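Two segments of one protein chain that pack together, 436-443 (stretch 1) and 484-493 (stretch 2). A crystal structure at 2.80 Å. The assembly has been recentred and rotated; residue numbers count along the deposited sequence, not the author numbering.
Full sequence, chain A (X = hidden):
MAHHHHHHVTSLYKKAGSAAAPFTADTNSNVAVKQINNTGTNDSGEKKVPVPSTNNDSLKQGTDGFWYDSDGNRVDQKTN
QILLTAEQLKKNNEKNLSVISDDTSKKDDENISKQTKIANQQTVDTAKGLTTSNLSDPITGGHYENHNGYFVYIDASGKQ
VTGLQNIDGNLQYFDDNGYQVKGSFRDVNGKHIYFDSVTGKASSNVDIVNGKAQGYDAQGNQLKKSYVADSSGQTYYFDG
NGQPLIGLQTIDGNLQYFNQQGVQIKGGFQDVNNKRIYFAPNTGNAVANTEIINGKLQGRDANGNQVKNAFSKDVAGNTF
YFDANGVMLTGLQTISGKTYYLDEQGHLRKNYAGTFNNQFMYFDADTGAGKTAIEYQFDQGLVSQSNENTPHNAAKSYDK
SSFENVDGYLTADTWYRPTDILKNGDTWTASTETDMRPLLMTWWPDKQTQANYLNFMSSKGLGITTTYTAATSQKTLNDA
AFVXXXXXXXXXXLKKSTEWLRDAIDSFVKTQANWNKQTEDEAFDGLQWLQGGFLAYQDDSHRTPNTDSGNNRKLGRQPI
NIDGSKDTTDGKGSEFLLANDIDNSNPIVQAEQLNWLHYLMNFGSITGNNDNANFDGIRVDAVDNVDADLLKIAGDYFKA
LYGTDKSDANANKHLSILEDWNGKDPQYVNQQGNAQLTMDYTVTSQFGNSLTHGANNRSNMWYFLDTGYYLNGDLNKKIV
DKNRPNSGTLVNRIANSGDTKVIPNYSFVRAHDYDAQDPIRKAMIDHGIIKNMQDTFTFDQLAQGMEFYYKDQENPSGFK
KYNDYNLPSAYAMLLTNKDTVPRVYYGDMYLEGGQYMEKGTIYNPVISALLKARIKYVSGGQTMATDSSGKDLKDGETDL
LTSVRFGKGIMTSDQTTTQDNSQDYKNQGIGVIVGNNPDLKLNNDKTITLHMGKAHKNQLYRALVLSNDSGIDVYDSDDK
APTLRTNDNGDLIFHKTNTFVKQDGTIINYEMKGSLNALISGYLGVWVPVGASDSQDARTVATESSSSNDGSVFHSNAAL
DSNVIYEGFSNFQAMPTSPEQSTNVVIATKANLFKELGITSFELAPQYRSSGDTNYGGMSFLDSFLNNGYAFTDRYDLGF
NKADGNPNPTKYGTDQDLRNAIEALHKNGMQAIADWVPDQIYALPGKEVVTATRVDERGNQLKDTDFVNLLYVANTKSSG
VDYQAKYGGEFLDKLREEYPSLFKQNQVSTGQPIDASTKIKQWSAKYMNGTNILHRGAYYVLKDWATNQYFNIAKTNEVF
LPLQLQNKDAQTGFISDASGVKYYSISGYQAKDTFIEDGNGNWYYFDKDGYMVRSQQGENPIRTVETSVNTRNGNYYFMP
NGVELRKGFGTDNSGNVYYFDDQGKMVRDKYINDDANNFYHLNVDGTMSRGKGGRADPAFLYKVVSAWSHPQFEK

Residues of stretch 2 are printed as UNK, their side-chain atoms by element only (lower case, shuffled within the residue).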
# COMPACT_ATOMS: atom_id res chain seq x y z
N MET A 436 -18.23 37.15 13.28
CA MET A 436 -17.74 36.55 12.05
C MET A 436 -18.87 35.71 11.50
O MET A 436 -19.64 35.12 12.26
CB MET A 436 -16.50 35.70 12.34
CG MET A 436 -15.29 36.54 12.70
SD MET A 436 -14.54 37.22 11.20
CE MET A 436 -12.95 37.75 11.80
N ARG A 437 -19.01 35.67 10.18
CA ARG A 437 -20.06 34.88 9.56
C ARG A 437 -19.47 34.08 8.40
O ARG A 437 -18.46 34.47 7.82
CB ARG A 437 -21.19 35.78 9.06
CG ARG A 437 -22.11 36.34 10.14
CD ARG A 437 -22.95 35.23 10.79
NE ARG A 437 -23.89 35.69 11.82
CZ ARG A 437 -23.55 36.05 13.06
NH1 ARG A 437 -22.27 36.05 13.44
NH2 ARG A 437 -24.48 36.46 13.91
N PRO A 438 -20.08 32.93 8.05
CA PRO A 438 -19.55 32.11 6.98
C PRO A 438 -19.71 32.77 5.63
O PRO A 438 -20.78 33.29 5.31
CB PRO A 438 -20.40 30.82 7.03
CG PRO A 438 -21.58 31.16 7.83
CD PRO A 438 -21.24 32.32 8.70
N LEU A 439 -18.66 32.71 4.83
CA LEU A 439 -18.68 33.22 3.48
C LEU A 439 -19.84 32.65 2.68
O LEU A 439 -20.46 33.35 1.88
CB LEU A 439 -17.35 32.90 2.79
CG LEU A 439 -17.07 33.59 1.46
CD1 LEU A 439 -17.04 35.10 1.56
CD2 LEU A 439 -15.75 33.09 0.92
N LEU A 440 -20.12 31.37 2.88
CA LEU A 440 -21.19 30.69 2.14
C LEU A 440 -22.62 31.12 2.51
O LEU A 440 -23.59 30.65 1.88
CB LEU A 440 -21.04 29.17 2.28
CG LEU A 440 -19.78 28.51 1.69
CD1 LEU A 440 -19.73 27.03 2.04
CD2 LEU A 440 -19.74 28.67 0.18
N MET A 441 -22.76 32.00 3.49
CA MET A 441 -24.05 32.64 3.79
C MET A 441 -24.41 33.70 2.74
O MET A 441 -25.59 34.01 2.55
CB MET A 441 -24.01 33.27 5.20
CG MET A 441 -25.35 33.78 5.74
SD MET A 441 -25.25 34.50 7.41
CE MET A 441 -24.39 36.04 7.08
N THR A 442 -23.38 34.23 2.07
CA THR A 442 -23.47 35.39 1.19
C THR A 442 -22.90 35.18 -0.22
O THR A 442 -23.31 35.85 -1.15
CB THR A 442 -22.73 36.56 1.85
OG1 THR A 442 -23.44 36.93 3.05
CG2 THR A 442 -22.64 37.78 0.92
N TRP A 443 -21.95 34.27 -0.38
CA TRP A 443 -21.30 34.07 -1.68
C TRP A 443 -21.14 32.58 -1.99
O TRP A 443 -21.08 31.77 -1.09
CB TRP A 443 -19.94 34.77 -1.71
CG TRP A 443 -19.13 34.49 -2.91
CD1 TRP A 443 -19.04 35.24 -4.04
CD2 TRP A 443 -18.28 33.36 -3.11
NE1 TRP A 443 -18.19 34.65 -4.95
CE2 TRP A 443 -17.71 33.49 -4.40
CE3 TRP A 443 -17.96 32.24 -2.34
CZ2 TRP A 443 -16.83 32.54 -4.93
CZ3 TRP A 443 -17.09 31.29 -2.87
CH2 TRP A 443 -16.53 31.45 -4.15
N UNK A 484 -32.72 32.06 4.33
CA UNK A 484 -31.82 31.22 5.14
C UNK A 484 -30.94 32.07 6.05
O UNK A 484 -30.71 31.69 7.20
c UNK A 484 -32.34 28.19 4.29
c UNK A 484 -31.74 29.30 3.46
c UNK A 484 -29.88 29.58 5.10
c UNK A 484 -30.91 30.32 4.26
N UNK A 485 -30.47 33.21 5.56
CA UNK A 485 -29.66 34.10 6.40
C UNK A 485 -30.45 34.56 7.61
O UNK A 485 -29.96 34.54 8.73
n UNK A 485 -27.10 38.38 6.45
c UNK A 485 -28.41 36.34 6.50
c UNK A 485 -29.13 35.32 5.62
o UNK A 485 -27.65 37.41 4.50
c UNK A 485 -27.69 37.42 5.73
N UNK A 486 -31.69 34.99 7.37
CA UNK A 486 -32.58 35.42 8.43
C UNK A 486 -32.71 34.27 9.46
O UNK A 486 -32.42 34.43 10.64
c UNK A 486 -35.01 36.04 8.94
o UNK A 486 -33.77 37.11 7.15
c UNK A 486 -33.95 35.87 7.85
N UNK A 487 -33.07 33.09 8.98
CA UNK A 487 -33.23 31.93 9.86
C UNK A 487 -31.97 31.63 10.64
O UNK A 487 -32.05 31.21 11.79
c UNK A 487 -33.63 30.71 9.04
N UNK A 488 -30.81 31.84 10.02
CA UNK A 488 -29.55 31.64 10.70
C UNK A 488 -29.42 32.59 11.88
O UNK A 488 -29.03 32.19 12.98
c UNK A 488 -28.23 30.53 8.88
c UNK A 488 -28.35 31.78 9.75
c UNK A 488 -27.32 30.69 7.68
c UNK A 488 -27.03 31.96 10.52
N UNK A 489 -29.75 33.86 11.68
CA UNK A 489 -29.58 34.84 12.74
C UNK A 489 -30.52 34.60 13.91
O UNK A 489 -30.21 34.96 15.05
c UNK A 489 -27.33 36.88 11.60
c UNK A 489 -29.75 36.25 12.19
c UNK A 489 -28.75 36.63 11.10
o UNK A 489 -26.54 37.45 10.82
o UNK A 489 -26.99 36.49 12.74
N UNK A 490 -31.65 33.96 13.62
CA UNK A 490 -32.62 33.57 14.65
C UNK A 490 -32.14 32.43 15.55
O UNK A 490 -32.34 32.47 16.77
c UNK A 490 -33.96 33.20 14.00
n UNK A 490 -36.67 34.96 12.10
c UNK A 490 -34.72 34.39 13.42
c UNK A 490 -35.89 33.98 12.55
o UNK A 490 -36.08 32.80 12.26
N UNK A 491 -31.53 31.40 14.95
CA UNK A 491 -30.98 30.30 15.72
C UNK A 491 -29.70 30.71 16.45
O UNK A 491 -29.33 30.05 17.42
o UNK A 491 -34.01 27.67 15.29
c UNK A 491 -30.75 29.06 14.87
n UNK A 491 -32.11 26.58 15.84
c UNK A 491 -32.79 27.54 15.19
c UNK A 491 -31.98 28.42 14.25
N UNK A 492 -29.02 31.77 15.98
CA UNK A 492 -27.88 32.34 16.72
C UNK A 492 -28.34 33.05 18.00
O UNK A 492 -27.71 32.92 19.06
c UNK A 492 -27.04 33.31 15.83
c UNK A 492 -26.08 34.17 16.66
c UNK A 492 -26.22 32.50 14.82
c UNK A 492 -25.68 33.30 13.65
N UNK A 493 -29.43 33.79 17.90
CA UNK A 493 -30.04 34.44 19.07
C UNK A 493 -30.61 33.41 20.05
O UNK A 493 -30.40 33.52 21.25
c UNK A 493 -31.11 35.41 18.62
o UNK A 493 -30.53 36.45 17.87

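Position 484 carries four side-chain carbons, forked at the first atom, with one arm two carbons long. Its CA-to-CB bond points toward stretch 1, but the end of the side chain leads away and touches nothing there; this is Ile-484. Position 485 has three carbons in a row, the last holding one oxygen and one nitrogen. The chain is extended, and its terminal group reaches the tip of Met-441. The residue is Gln-485, whose NE2 lies 3.6 Å from CE of Met-441; both amide atoms are hydrogen-bonded elsewhere in the structure.

At 486 a single carbon bears one oxygen and one carbon, the pattern of a threonine; Thr-486 points away from stretch 1. Position 487 has one carbon and no more, hence Ala-487, also without contact. Position 488 again shows four carbons forked at the first, with a two-carbon arm directed at the side chain of Met-441. It is Ile-488, and its CD1 sits 4.1 Å from CG of Met-441, an apolar contact.

Position 489 has three carbons in a chain, the third holding two oxygens, and this carboxylate faces the guanidinium of Arg-437. It is Glu-489. Its CA-to-CB bond points sideways with respect to stretch 1, but chi1 and chi2, both m, bring the acid group nearer.

Positions 490 and 491 each contain three carbons ending in one oxygen and one nitrogen; they are Gln-490 and Gln-491, and neither reaches stretch 1. Position 492 has four carbons forked at the first, and the end of its longer arm lies over one face of the Arg-437 guanidinium. This is Ile-492, with CD1 3.4 Å from NH2 of Arg-437. At 493 one carbon is followed by one oxygen, giving Ser-493, whose OG donates to the backbone O of Glu-489 at 3.2 Å.

The contact is built from two side chains of stretch 1 meeting one side of the helix. Arg-437 forms a salt bridge with Glu-489: NH2 donates to OE1 at 2.8 Å in a nearly straight hydrogen bond, while NE makes weak bonds to OE1 and OE2, both at 3.3 Å. The acid meets the guanidinium at its edge, where the N-H groups point, leaving a face free for Ile-492. NH1 of Arg-437 donates a hydrogen bond to O of Met-436 at 3.0 Å, which helps hold the group in place. Met-441 fills the other part of the interface, packing on Gln-485 and Ile-488, one helical turn apart.

Stretch 2, residues 484-493: IQTAIEQQIS
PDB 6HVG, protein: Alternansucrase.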